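Local coordinates for uncharacterized protein (Bacteroides ovatus, PDB 4DQA) that is of unknown function but probably binds carbohydrate, pairing an E-set-like N-terminal domain with a concanavalin A-like lectin/glucanase domain, at residues 40-45 / 80-85; 164-169 / 223-228; 283-288 / 313-318. All blocks are in the same frame, centred on the assembly; numbering follows the deposited sequence. Where two conformers were deposited one is given.

The three contacts follow one another along the chain, each closing before the next opens. Interaction 1 belongs to the BT_3987-like N-terminal domain, where strands 43-49 and 80-83 pair at one end of an elongated molecule; its centre lies about 59 Å from that of interaction 2 and about 58 Å from that of interaction 3. Those two are neighbours, with centres about 9 Å apart, in one antiparallel sheet of the concanavalin A-like domain. Interaction 2 pairs 223-231 with 163-171, interaction 3 pairs 282-289 with 312-316, and 163-171 and 282-289 are adjacent, giving that order across the sheet. A salt bridge between E166 and R287 ties interaction 2 to interaction 3; the N-terminal contact touches neither.

Interaction 1 of 3, residues 40-45 / 80-85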
ATOM      1  N   SER A  40       4.473 -48.109  22.464  1.00 46.28           N
ATOM      2  CA  SER A  40       3.807 -48.824  23.550  1.00 49.80           C
ATOM      3  C   SER A  40       3.676 -48.016  24.841  1.00 46.76           C
ATOM      4  O   SER A  40       3.088 -48.481  25.817  1.00 51.47           O
ATOM      5  CB  SER A  40       4.551 -50.138  23.836  1.00 51.12           C
ATOM      6  OG  SER A  40       5.952 -49.919  23.904  1.00 52.75           O
ATOM      7  N   SER A  41       4.237 -46.815  24.855  1.00 37.87           N
ATOM      8  CA  SER A  41       4.129 -45.954  26.024  1.00 36.53           C
ATOM      9  C   SER A  41       3.691 -44.558  25.615  1.00 34.55           C
ATOM     10  O   SER A  41       3.782 -44.185  24.455  1.00 32.88           O
ATOM     11  CB  SER A  41       5.458 -45.903  26.773  1.00 47.30           C
ATOM     12  OG  SER A  41       6.498 -45.501  25.904  1.00 58.06           O
ATOM     13  N   GLN A  42       3.179 -43.805  26.572  1.00 32.05           N
ATOM     14  CA  GLN A  42       2.800 -42.430  26.334  1.00 30.75           C
ATOM     15  C   GLN A  42       4.031 -41.639  25.928  1.00 26.48           C
ATOM     16  O   GLN A  42       5.098 -41.782  26.519  1.00 29.45           O
ATOM     17  CB  GLN A  42       2.186 -41.847  27.600  1.00 32.30           C
ATOM     18  CG  GLN A  42       1.836 -40.366  27.520  1.00 32.53           C
ATOM     19  CD  GLN A  42       1.076 -39.909  28.754  1.00 36.15           C
ATOM     20  OE1 GLN A  42       0.060 -40.502  29.118  1.00 41.04           O
ATOM     21  NE2 GLN A  42       1.576 -38.878  29.416  1.00 27.44           N
ATOM     22  N   VAL A  43       3.870 -40.799  24.908  1.00 23.37           N
ATOM     23  CA  VAL A  43       4.917 -39.898  24.471  1.00 22.84           C
ATOM     24  C   VAL A  43       4.502 -38.475  24.830  1.00 21.20           C
ATOM     25  O   VAL A  43       3.425 -38.002  24.435  1.00 21.65           O
ATOM     26  CB  VAL A  43       5.135 -40.000  22.956  1.00 24.02           C
ATOM     27  CG1 VAL A  43       5.975 -38.848  22.423  1.00 21.21           C
ATOM     28  CG2 VAL A  43       5.787 -41.346  22.629  1.00 28.30           C
ATOM     29  N   ASP A  44       5.345 -37.800  25.600  1.00 17.92           N
ATOM     30  CA  ASP A  44       5.042 -36.462  26.052  1.00 19.33           C
ATOM     31  C   ASP A  44       5.625 -35.421  25.118  1.00 18.41           C
ATOM     32  O   ASP A  44       6.730 -35.582  24.598  1.00 20.35           O
ATOM     33  CB  ASP A  44       5.574 -36.254  27.456  1.00 18.02           C
ATOM     34  CG  ASP A  44       4.907 -37.177  28.453  1.00 22.62           C
ATOM     35  OD1 ASP A  44       3.651 -37.193  28.460  1.00 26.01           O
ATOM     36  OD2 ASP A  44       5.623 -37.891  29.200  1.00 26.84           O
ATOM     37  N   VAL A  45       4.860 -34.366  24.878  1.00 16.73           N
ATOM     38  CA  VAL A  45       5.309 -33.296  23.985  1.00 17.00           C
ATOM     39  C   VAL A  45       5.060 -31.939  24.601  1.00 14.83           C
ATOM     40  O   VAL A  45       4.334 -31.794  25.597  1.00 16.24           O
ATOM     41  CB  VAL A  45       4.630 -33.369  22.593  1.00 17.45           C
ATOM     42  CG1 VAL A  45       4.910 -34.702  21.900  1.00 17.92           C
ATOM     43  CG2 VAL A  45       3.119 -33.099  22.693  1.00 20.33           C
ATOM     44  N   THR A  80       2.170 -28.116  27.413  1.00 16.94           N
ATOM     45  CA  THR A  80       2.434 -29.535  27.244  1.00 16.10           C
ATOM     46  C   THR A  80       1.207 -30.332  26.791  1.00 18.71           C
ATOM     47  O   THR A  80       0.048 -29.951  27.037  1.00 19.71           O
ATOM     48  CB  THR A  80       2.950 -30.172  28.567  1.00 18.76           C
ATOM     49  OG1 THR A  80       1.915 -30.135  29.566  1.00 20.89           O
ATOM     50  CG2 THR A  80       4.178 -29.462  29.090  1.00 17.12           C
ATOM     51  N   SER A  81       1.475 -31.437  26.105  1.00 16.95           N
ATOM     52  CA  SER A  81       0.456 -32.419  25.776  1.00 17.13           C
ATOM     53  C   SER A  81       1.081 -33.803  25.724  1.00 18.80           C
ATOM     54  O   SER A  81       2.228 -33.986  26.160  1.00 19.45           O
ATOM     55  CB  SER A  81      -0.222 -32.069  24.455  1.00 20.18           C
ATOM     56  OG  SER A  81      -1.403 -32.846  24.332  1.00 19.23           O
ATOM     57  N   SER A  82       0.347 -34.775  25.212  1.00 19.80           N
ATOM     58  CA  SER A  82       0.864 -36.127  25.134  1.00 18.66           C
ATOM     59  C   SER A  82       0.163 -36.896  24.032  1.00 21.74           C
ATOM     60  O   SER A  82      -0.913 -36.499  23.576  1.00 21.99           O
ATOM     61  CB  SER A  82       0.729 -36.844  26.479  1.00 24.23           C
ATOM     62  OG  SER A  82      -0.644 -37.061  26.789  1.00 29.85           O
ATOM     63  N   ILE A  83       0.817 -37.963  23.586  1.00 23.36           N
ATOM     64  CA  ILE A  83       0.251 -38.880  22.602  1.00 24.39           C
ATOM     65  C   ILE A  83       0.062 -40.183  23.342  1.00 26.25           C
ATOM     66  O   ILE A  83       1.029 -40.803  23.785  1.00 26.10           O
ATOM     67  CB  ILE A  83       1.204 -39.075  21.412  1.00 22.90           C
ATOM     68  CG1 ILE A  83       1.479 -37.724  20.753  1.00 27.50           C
ATOM     69  CG2 ILE A  83       0.602 -40.064  20.390  1.00 28.08           C
ATOM     70  CD1 ILE A  83       2.667 -37.688  19.857  1.00 27.85           C
ATOM     71  N   SER A  84      -1.192 -40.595  23.477  1.00 29.69           N
ATOM     72  CA  SER A  84      -1.516 -41.804  24.228  1.00 32.94           C
ATOM     73  C   SER A  84      -0.911 -43.052  23.592  1.00 32.75           C
ATOM     74  O   SER A  84      -0.757 -43.134  22.378  1.00 31.30           O
ATOM     75  CB  SER A  84      -3.036 -41.953  24.315  1.00 36.98           C
ATOM     76  OG  SER A  84      -3.605 -40.851  25.006  1.00 39.03           O
ATOM     77  N   SER A  85      -0.576 -44.033  24.416  1.00 37.91           N
ATOM     78  CA  SER A  85      -0.010 -45.280  23.914  0.50 42.63           C
ATOM     79  C   SER A  85      -0.898 -45.867  22.820  1.00 44.00           C
ATOM     80  O   SER A  85      -2.120 -45.936  22.962  1.00 42.75           O
ATOM     81  CB  SER A  85       0.168 -46.290  25.054  0.50 44.64           C
ATOM     82  OG  SER A  85       0.696 -47.516  24.570  0.50 44.97           O
TER
HETATM   83  O   HOH W   1       2.464 -42.820  22.458  1.00 28.02           O
HETATM   84  O   HOH W   2       2.681 -34.438  29.051  1.00 28.86           O
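V43 and V45 pair with I83 and S81 as antiparallel hydrogen-bonded pairs, with D44 and S82 forming the non-hydrogen-bonded pair between them. The shorter of the V43-I83 bonds runs from I83 N to V43 O at 2.7 Å, and V45 N reaches S81 O at 3.0 Å. On the face carrying V43, V45, S81 and I83, V45 does the packing with its two methyls, while V43 and I83 meet CB to CB. V45 CG1 is anti to the carbonyl carbon (chi1 -59°), which leaves CG2 between the backbone N and the carbonyl carbon; CG2 meets S81 CB at 3.9 Å, while CG1 approaches I83 CD1.

The other face is polar. The Q42 side chain has CG anti to its backbone N (chi1 176°) and stays extended, passing beside S82 CB. Its NE2 donates a nearly straight 2.8 Å bond to the syn lone pair of D44 OD1, which lies close to the plane of the Q42 amide. The same OD1 comes within 3.5 Å of S82 CB, and a water donates both to it and to S81 O.

Where the strands part, a second water lies between S41 O and I83 O. In this E-set-like domain, strand 43-49 sits between strands 80-83 and 107-117; V43 and V45 pack on V9 of strand 8-10, and V43 and I83 on L35 of strand 27-35.

Interaction 2 of 3, residues 164-169 / 223-228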
ATOM      1  N   THR A 164       8.454  12.189  -8.666  1.00 15.53           N
ATOM      2  CA  THR A 164       7.271  11.387  -8.982  1.00 15.51           C
ATOM      3  C   THR A 164       6.032  12.110  -8.522  1.00 14.89           C
ATOM      4  O   THR A 164       5.982  12.639  -7.402  1.00 15.57           O
ATOM      5  CB  THR A 164       7.319  10.029  -8.261  1.00 14.62           C
ATOM      6  OG1 THR A 164       8.513   9.341  -8.617  1.00 18.36           O
ATOM      7  CG2 THR A 164       6.123   9.163  -8.635  1.00 16.69           C
ATOM      8  N   TYR A 165       5.018  12.126  -9.382  1.00 15.18           N
ATOM      9  CA  TYR A 165       3.656  12.457  -8.975  1.00 13.86           C
ATOM     10  C   TYR A 165       2.885  11.158  -9.084  1.00 14.31           C
ATOM     11  O   TYR A 165       3.024  10.458 -10.086  1.00 15.67           O
ATOM     12  CB  TYR A 165       2.963  13.410  -9.951  1.00 14.36           C
ATOM     13  CG  TYR A 165       3.493  14.819 -10.115  1.00 14.34           C
ATOM     14  CD1 TYR A 165       4.436  15.368  -9.257  1.00 15.89           C
ATOM     15  CD2 TYR A 165       3.005  15.622 -11.157  1.00 15.42           C
ATOM     16  CE1 TYR A 165       4.882  16.674  -9.422  1.00 16.68           C
ATOM     17  CE2 TYR A 165       3.451  16.925 -11.335  1.00 14.86           C
ATOM     18  CZ  TYR A 165       4.376  17.455 -10.461  1.00 16.13           C
ATOM     19  OH  TYR A 165       4.829  18.752 -10.625  1.00 17.80           O
ATOM     20  N   GLU A 166       2.033  10.850  -8.122  1.00 15.01           N
ATOM     21  CA  GLU A 166       1.151   9.685  -8.276  1.00 12.66           C
ATOM     22  C   GLU A 166      -0.152   9.891  -7.536  1.00 12.46           C
ATOM     23  O   GLU A 166      -0.230  10.671  -6.591  1.00 12.11           O
ATOM     24  CB  GLU A 166       1.786   8.359  -7.867  1.00 15.16           C
ATOM     25  CG  GLU A 166       2.212   8.308  -6.429  1.00 16.17           C
ATOM     26  CD  GLU A 166       2.747   6.949  -5.996  1.00 16.99           C
ATOM     27  OE1 GLU A 166       2.312   5.931  -6.561  1.00 15.23           O
ATOM     28  OE2 GLU A 166       3.574   6.890  -5.045  1.00 15.70           O
ATOM     29  N   ALA A 167      -1.187   9.216  -8.009  1.00 12.99           N
ATOM     30  CA  ALA A 167      -2.505   9.262  -7.368  1.00 11.51           C
ATOM     31  C   ALA A 167      -3.365   8.133  -7.871  1.00 11.42           C
ATOM     32  O   ALA A 167      -3.201   7.652  -9.006  1.00 12.51           O
ATOM     33  CB  ALA A 167      -3.199  10.555  -7.678  1.00 12.89           C
ATOM     34  N   LEU A 168      -4.332   7.741  -7.050  1.00 10.70           N
ATOM     35  CA  LEU A 168      -5.496   6.980  -7.515  1.00 11.03           C
ATOM     36  C   LEU A 168      -6.559   8.008  -7.884  1.00 10.95           C
ATOM     37  O   LEU A 168      -6.861   8.925  -7.097  1.00 11.56           O
ATOM     38  CB  LEU A 168      -6.048   6.060  -6.429  1.00 11.73           C
ATOM     39  CG  LEU A 168      -5.129   4.921  -6.031  1.00 12.09           C
ATOM     40  CD1 LEU A 168      -5.508   4.362  -4.647  1.00 13.37           C
ATOM     41  CD2 LEU A 168      -5.108   3.811  -7.072  1.00 14.44           C
ATOM     42  N   ILE A 169      -7.134   7.857  -9.078  1.00 11.32           N
ATOM     43  CA  ILE A 169      -8.160   8.777  -9.567  1.00 10.49           C
ATOM     44  C   ILE A 169      -9.344   8.020 -10.132  1.00  9.59           C
ATOM     45  O   ILE A 169      -9.250   6.898 -10.604  1.00 11.53           O
ATOM     46  CB  ILE A 169      -7.626   9.753 -10.655  1.00 11.05           C
ATOM     47  CG1 ILE A 169      -7.251   8.995 -11.928  1.00 13.72           C
ATOM     48  CG2 ILE A 169      -6.459  10.549 -10.094  1.00 12.60           C
ATOM     49  CD1 ILE A 169      -6.926   9.929 -13.083  1.00 15.71           C
ATOM     50  N   TRP A 223     -11.611   3.411 -11.237  1.00 12.95           N
ATOM     51  CA  TRP A 223     -10.361   3.756 -10.569  1.00 12.77           C
ATOM     52  C   TRP A 223      -9.156   3.390 -11.427  1.00 12.68           C
ATOM     53  O   TRP A 223      -9.084   2.293 -11.966  1.00 15.52           O
ATOM     54  CB  TRP A 223     -10.243   3.060  -9.218  1.00 13.09           C
ATOM     55  CG  TRP A 223     -11.120   3.672  -8.182  1.00 12.56           C
ATOM     56  CD1 TRP A 223     -12.327   3.203  -7.730  1.00 14.16           C
ATOM     57  CD2 TRP A 223     -10.882   4.904  -7.501  1.00 10.77           C
ATOM     58  NE1 TRP A 223     -12.839   4.081  -6.804  1.00 14.19           N
ATOM     59  CE2 TRP A 223     -11.981   5.136  -6.664  1.00 11.71           C
ATOM     60  CE3 TRP A 223      -9.836   5.834  -7.516  1.00 11.75           C
ATOM     61  CZ2 TRP A 223     -12.052   6.268  -5.838  1.00 11.63           C
ATOM     62  CZ3 TRP A 223      -9.912   6.942  -6.701  1.00 12.95           C
ATOM     63  CH2 TRP A 223     -11.025   7.161  -5.882  1.00 12.58           C
ATOM     64  N   TYR A 224      -8.216   4.332 -11.501  1.00 12.21           N
ATOM     65  CA  TYR A 224      -6.909   4.126 -12.104  1.00 12.57           C
ATOM     66  C   TYR A 224      -5.828   4.605 -11.166  1.00 12.73           C
ATOM     67  O   TYR A 224      -5.987   5.644 -10.505  1.00 13.71           O
ATOM     68  CB  TYR A 224      -6.764   4.947 -13.376  1.00 13.40           C
ATOM     69  CG  TYR A 224      -7.635   4.567 -14.540  1.00 11.56           C
ATOM     70  CD1 TYR A 224      -7.253   3.581 -15.410  1.00 13.68           C
ATOM     71  CD2 TYR A 224      -8.833   5.226 -14.780  1.00 12.96           C
ATOM     72  CE1 TYR A 224      -8.043   3.249 -16.496  1.00 15.08           C
ATOM     73  CE2 TYR A 224      -9.623   4.917 -15.839  1.00 14.51           C
ATOM     74  CZ  TYR A 224      -9.235   3.932 -16.706  1.00 13.58           C
ATOM     75  OH  TYR A 224     -10.036   3.647 -17.803  1.00 15.72           O
ATOM     76  N   HIS A 225      -4.705   3.901 -11.135  1.00 12.49           N
ATOM     77  CA  HIS A 225      -3.512   4.480 -10.541  1.00 12.36           C
ATOM     78  C   HIS A 225      -2.724   5.171 -11.637  1.00 11.95           C
ATOM     79  O   HIS A 225      -2.470   4.556 -12.691  1.00 16.41           O
ATOM     80  CB  HIS A 225      -2.649   3.418  -9.876  1.00 14.64           C
ATOM     81  CG  HIS A 225      -1.511   3.999  -9.112  1.00 14.81           C
ATOM     82  ND1 HIS A 225      -0.216   4.024  -9.594  1.00 19.57           N
ATOM     83  CD2 HIS A 225      -1.472   4.596  -7.893  1.00 14.50           C
ATOM     84  CE1 HIS A 225       0.562   4.622  -8.710  1.00 17.99           C
ATOM     85  NE2 HIS A 225      -0.174   4.975  -7.669  1.00 15.29           N
ATOM     86  N   VAL A 226      -2.365   6.423 -11.421  1.00 11.99           N
ATOM     87  CA  VAL A 226      -1.629   7.186 -12.419  1.00 13.33           C
ATOM     88  C   VAL A 226      -0.359   7.733 -11.798  1.00 16.19           C
ATOM     89  O   VAL A 226      -0.334   8.109 -10.633  1.00 14.30           O
ATOM     90  CB  VAL A 226      -2.455   8.314 -13.047  1.00 13.70           C
ATOM     91  CG1 VAL A 226      -3.742   7.753 -13.706  1.00 15.27           C
ATOM     92  CG2 VAL A 226      -2.795   9.398 -12.052  1.00 15.72           C
ATOM     93  N   ALA A 227       0.724   7.746 -12.572  1.00 14.94           N
ATOM     94  CA  ALA A 227       2.003   8.274 -12.089  1.00 14.94           C
ATOM     95  C   ALA A 227       2.807   8.915 -13.208  1.00 17.11           C
ATOM     96  O   ALA A 227       2.754   8.494 -14.375  1.00 19.12           O
ATOM     97  CB  ALA A 227       2.838   7.183 -11.409  1.00 14.71           C
ATOM     98  N   LEU A 228       3.548   9.955 -12.846  1.00 15.65           N
ATOM     99  CA  LEU A 228       4.524  10.581 -13.727  1.00 15.58           C
ATOM    100  C   LEU A 228       5.855  10.518 -12.985  1.00 17.16           C
ATOM    101  O   LEU A 228       5.918  10.932 -11.824  1.00 15.39           O
ATOM    102  CB  LEU A 228       4.140  12.034 -13.935  1.00 16.71           C
ATOM    103  CG  LEU A 228       5.220  12.942 -14.530  1.00 17.21           C
ATOM    104  CD1 LEU A 228       5.532  12.575 -15.975  1.00 18.33           C
ATOM    105  CD2 LEU A 228       4.793  14.388 -14.426  1.00 18.61           C
TER
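Y165, A167 and I169 pair with L228, V226 and Y224 as antiparallel hydrogen-bonded pairs, joining two neighbouring strands of the concanavalin A-like beta-sandwich. Six backbone bonds hold them; V226 N to A167 O is the shortest at 2.8 Å and nearly straight at 175°.

Apolar contacts occupy the face of Y165, A167, I169, V226 and L228. I169 CD1 meets V226 CG1 at 3.9 Å, the two side chains crossing at about a right angle. Y165 and L228 instead lie side by side, pointing the same way, and touch through their CD2 atoms. On the opposite face L168 CD2 comes to the H225 ring at its edge, and L168 CB packs against W223 CE3.

Polar side chains meet on that same face. E166 OE2 is held by R287 NH1 in a salt bridge and by W289 NE1, while OE1 faces H225. H225 has CG anti to its backbone N (chi1 -173°), which starts its ring toward strand 163-171. The carboxylate stands 78° to that ring, at its edge, and H225 NE2 makes a weak, bent bond of 2.9 Å to E166 OE1.

Interaction 3 of 3, residues 283-288 / 313-318; sequences MSEVRV and ALYYKL
A313 and L314 both face V288, a classic beta bulge: their two backbone N-H groups converge on V288 O, with A313 N at 2.8 Å. L314 O takes V288 N in return, and L314 CB packs on V288 CB at 4.0 Å.

Y315 crosses to the other face, its CG anti to the backbone N (chi1 -171°). R287 lies alongside the ring, pointing the same way, its guanidinium plane 84° from the ring plane and NE 3.5 Å from Y315 CE1. Y315 OH donates to E285 OE1 over 2.6 Å, on the syn lone pair, while R287 NH2 holds the anti lone pair of that oxygen at 2.7 Å. V305 N also bonds to the hydroxyl. Y316 exchanges backbone bonds with V286 and sends its hydroxyl away to I329 O.

At K317 the side chain bends at chi3 and chi4, carrying NZ to E285 OE2 at 2.8 Å; NZ donates to Y315 OH as well. The carboxylate is thus gripped by two salt bridges and a tyrosine in a largely buried setting, which would favour its charged form. E285 N bonds to K317 O. E285 and V286 both face Y316, a G1 beta bulge, with E285 at positive phi (55°). L318 CD1 closes on M283 O at 3.7 Å.

Within the lectin-like sheet, strand 282-289 lies between 312-316 and 163-171, S284 bonding to L168 through the backbone. V286 and L314 pack on I266 of strand 264-266, in the facing sheet.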
HETATM    1  N   MSE A 283     -10.143  11.475  -5.778  1.00 10.62           N
HETATM    2  CA  MSE A 283      -8.746  11.104  -5.701  1.00 10.11           C
HETATM    3  C   MSE A 283      -8.478  10.431  -4.369  1.00 12.08           C
HETATM    4  O   MSE A 283      -9.151  10.676  -3.374  1.00 11.54           O
HETATM    5  CB  MSE A 283      -7.792  12.296  -5.820  1.00 10.54           C
HETATM    6  CG  MSE A 283      -8.005  13.098  -7.089  1.00 10.75           C
HETATM    7 SE   MSE A 283      -6.458  14.247  -7.384  0.75 16.01          SE
HETATM    8  CE  MSE A 283      -7.302  15.613  -8.472  1.00 13.31           C
ATOM      9  N   SER A 284      -7.439   9.625  -4.378  1.00 10.74           N
ATOM     10  CA  SER A 284      -6.972   8.912  -3.193  1.00 11.67           C
ATOM     11  C   SER A 284      -5.481   8.715  -3.326  1.00 10.82           C
ATOM     12  O   SER A 284      -4.947   8.592  -4.425  1.00 12.30           O
ATOM     13  CB  SER A 284      -7.695   7.582  -3.112  1.00 10.78           C
ATOM     14  OG  SER A 284      -7.169   6.714  -2.107  1.00 12.78           O
ATOM     15  N   GLU A 285      -4.773   8.658  -2.204  1.00 11.46           N
ATOM     16  CA  GLU A 285      -3.349   8.287  -2.220  1.00 11.42           C
ATOM     17  C   GLU A 285      -2.539   9.169  -3.165  1.00 11.33           C
ATOM     18  O   GLU A 285      -1.753   8.691  -4.004  1.00 12.26           O
ATOM     19  CB  GLU A 285      -3.160   6.811  -2.561  1.00 11.99           C
ATOM     20  CG  GLU A 285      -3.756   5.875  -1.564  1.00 11.14           C
ATOM     21  CD  GLU A 285      -3.085   5.987  -0.207  1.00 12.27           C
ATOM     22  OE1 GLU A 285      -1.845   5.832  -0.146  1.00 12.09           O
ATOM     23  OE2 GLU A 285      -3.783   6.281   0.796  1.00 13.73           O
ATOM     24  N   VAL A 286      -2.719  10.463  -2.983  1.00 10.13           N
ATOM     25  CA  VAL A 286      -2.018  11.480  -3.777  1.00 11.73           C
ATOM     26  C   VAL A 286      -0.647  11.748  -3.182  1.00 12.18           C
ATOM     27  O   VAL A 286      -0.540  12.050  -1.991  1.00 12.54           O
ATOM     28  CB  VAL A 286      -2.822  12.784  -3.774  1.00 11.22           C
ATOM     29  CG1 VAL A 286      -2.092  13.892  -4.507  1.00 13.06           C
ATOM     30  CG2 VAL A 286      -4.211  12.576  -4.362  1.00 12.17           C
ATOM     31  N   ARG A 287       0.404  11.593  -3.983  1.00 11.69           N
ATOM     32  CA  ARG A 287       1.773  11.729  -3.479  1.00 12.09           C
ATOM     33  C   ARG A 287       2.675  12.474  -4.412  1.00 14.42           C
ATOM     34  O   ARG A 287       2.558  12.362  -5.626  1.00 13.64           O
ATOM     35  CB  ARG A 287       2.400  10.359  -3.218  1.00 14.10           C
ATOM     36  CG  ARG A 287       1.494   9.398  -2.458  1.00 14.37           C
ATOM     37  CD  ARG A 287       2.166   8.034  -2.306  1.00 14.61           C
ATOM     38  NE  ARG A 287       1.187   7.049  -1.841  1.00 13.87           N
ATOM     39  CZ  ARG A 287       1.135   5.793  -2.236  1.00 14.93           C
ATOM     40  NH1 ARG A 287       2.021   5.315  -3.101  1.00 14.50           N
ATOM     41  NH2 ARG A 287       0.199   4.993  -1.751  1.00 15.17           N
ATOM     42  N   VAL A 288       3.650  13.167  -3.832  1.00 13.17           N
ATOM     43  CA  VAL A 288       4.768  13.712  -4.596  1.00 14.20           C
ATOM     44  C   VAL A 288       6.033  13.211  -3.927  1.00 14.07           C
ATOM     45  O   VAL A 288       6.151  13.281  -2.701  1.00 14.45           O
ATOM     46  CB  VAL A 288       4.804  15.231  -4.583  1.00 12.62           C
ATOM     47  CG1 VAL A 288       6.040  15.736  -5.343  1.00 15.02           C
ATOM     48  CG2 VAL A 288       3.559  15.813  -5.222  1.00 14.64           C
ATOM     49  N   ALA A 313       7.563  13.788  -0.312  1.00 13.94           N
ATOM     50  CA  ALA A 313       7.457  15.229  -0.075  1.00 14.11           C
ATOM     51  C   ALA A 313       6.046  15.696   0.257  1.00 14.09           C
ATOM     52  O   ALA A 313       5.849  16.760   0.848  1.00 14.83           O
ATOM     53  CB  ALA A 313       8.001  16.009  -1.290  1.00 14.33           C
ATOM     54  N   LEU A 314       5.049  14.908  -0.142  1.00 13.72           N
ATOM     55  CA  LEU A 314       3.653  15.265   0.055  0.50 12.92           C
ATOM     56  C   LEU A 314       2.838  13.992  -0.002  1.00 12.92           C
ATOM     57  O   LEU A 314       3.076  13.147  -0.868  1.00 13.19           O
ATOM     58  CB  LEU A 314       3.187  16.193  -1.059  0.50 13.73           C
ATOM     59  CG  LEU A 314       1.726  16.624  -0.938  0.50 14.76           C
ATOM     60  CD1 LEU A 314       1.616  17.594   0.225  0.50 16.48           C
ATOM     61  CD2 LEU A 314       1.192  17.222  -2.225  0.50 15.89           C
ATOM     62  N   TYR A 315       1.880  13.848   0.900  1.00 11.85           N
ATOM     63  CA  TYR A 315       1.008  12.661   0.915  1.00 11.56           C
ATOM     64  C   TYR A 315      -0.356  13.014   1.430  1.00 12.55           C
ATOM     65  O   TYR A 315      -0.513  13.343   2.602  1.00 13.14           O
ATOM     66  CB  TYR A 315       1.648  11.612   1.823  1.00 12.87           C
ATOM     67  CG  TYR A 315       1.027  10.219   1.822  1.00 12.74           C
ATOM     68  CD1 TYR A 315       0.109   9.806   0.859  1.00 11.92           C
ATOM     69  CD2 TYR A 315       1.402   9.323   2.801  1.00 12.83           C
ATOM     70  CE1 TYR A 315      -0.422   8.501   0.882  1.00 11.34           C
ATOM     71  CE2 TYR A 315       0.880   8.051   2.844  1.00 12.68           C
ATOM     72  CZ  TYR A 315       0.007   7.628   1.863  1.00 13.13           C
ATOM     73  OH  TYR A 315      -0.481   6.347   1.952  1.00 14.04           O
ATOM     74  N   TYR A 316      -1.366  12.916   0.569  1.00 10.82           N
ATOM     75  CA  TYR A 316      -2.738  13.017   1.000  1.00 12.13           C
ATOM     76  C   TYR A 316      -3.446  11.705   0.715  1.00 11.50           C
ATOM     77  O   TYR A 316      -3.698  11.361  -0.449  1.00 11.87           O
ATOM     78  CB  TYR A 316      -3.471  14.147   0.260  1.00 12.70           C
ATOM     79  CG  TYR A 316      -3.080  15.540   0.707  1.00 11.74           C
ATOM     80  CD1 TYR A 316      -3.404  15.990   1.983  1.00 12.49           C
ATOM     81  CD2 TYR A 316      -2.362  16.392  -0.124  1.00 13.27           C
ATOM     82  CE1 TYR A 316      -3.044  17.260   2.403  1.00 11.88           C
ATOM     83  CE2 TYR A 316      -2.013  17.663   0.272  1.00 13.46           C
ATOM     84  CZ  TYR A 316      -2.338  18.095   1.555  1.00 13.57           C
ATOM     85  OH  TYR A 316      -1.993  19.355   1.985  1.00 14.00           O
ATOM     86  N   LYS A 317      -3.818  10.991   1.772  1.00 10.08           N
ATOM     87  CA  LYS A 317      -4.593   9.762   1.605  1.00 10.15           C
ATOM     88  C   LYS A 317      -6.007  10.076   1.118  1.00 10.70           C
ATOM     89  O   LYS A 317      -6.554   9.356   0.289  1.00 10.90           O
ATOM     90  CB  LYS A 317      -4.657   8.974   2.918  1.00 12.67           C
ATOM     91  CG  LYS A 317      -3.276   8.532   3.373  1.00 13.19           C
ATOM     92  CD  LYS A 317      -3.274   7.623   4.621  1.00 13.13           C
ATOM     93  CE  LYS A 317      -3.879   6.244   4.348  1.00 12.36           C
ATOM     94  NZ  LYS A 317      -3.087   5.460   3.328  1.00 14.18           N
ATOM     95  N   LEU A 318      -6.578  11.136   1.663  1.00 11.20           N
ATOM     96  CA  LEU A 318      -7.976  11.542   1.418  1.00 11.61           C
ATOM     97  C   LEU A 318      -8.988  10.454   1.803  1.00 10.78           C
ATOM     98  O   LEU A 318      -9.954  10.207   1.091  1.00 12.60           O
ATOM     99  CB  LEU A 318      -8.179  12.069  -0.023  1.00 10.81           C
ATOM    100  CG  LEU A 318      -7.206  13.145  -0.442  1.00 11.35           C
ATOM    101  CD1 LEU A 318      -7.468  13.560  -1.879  1.00 14.27           C
ATOM    102  CD2 LEU A 318      -7.234  14.352   0.473  1.00 14.09           C
TER
HETATM  103  O   HOH W   3      -8.430   7.389   0.114  1.00 12.79           O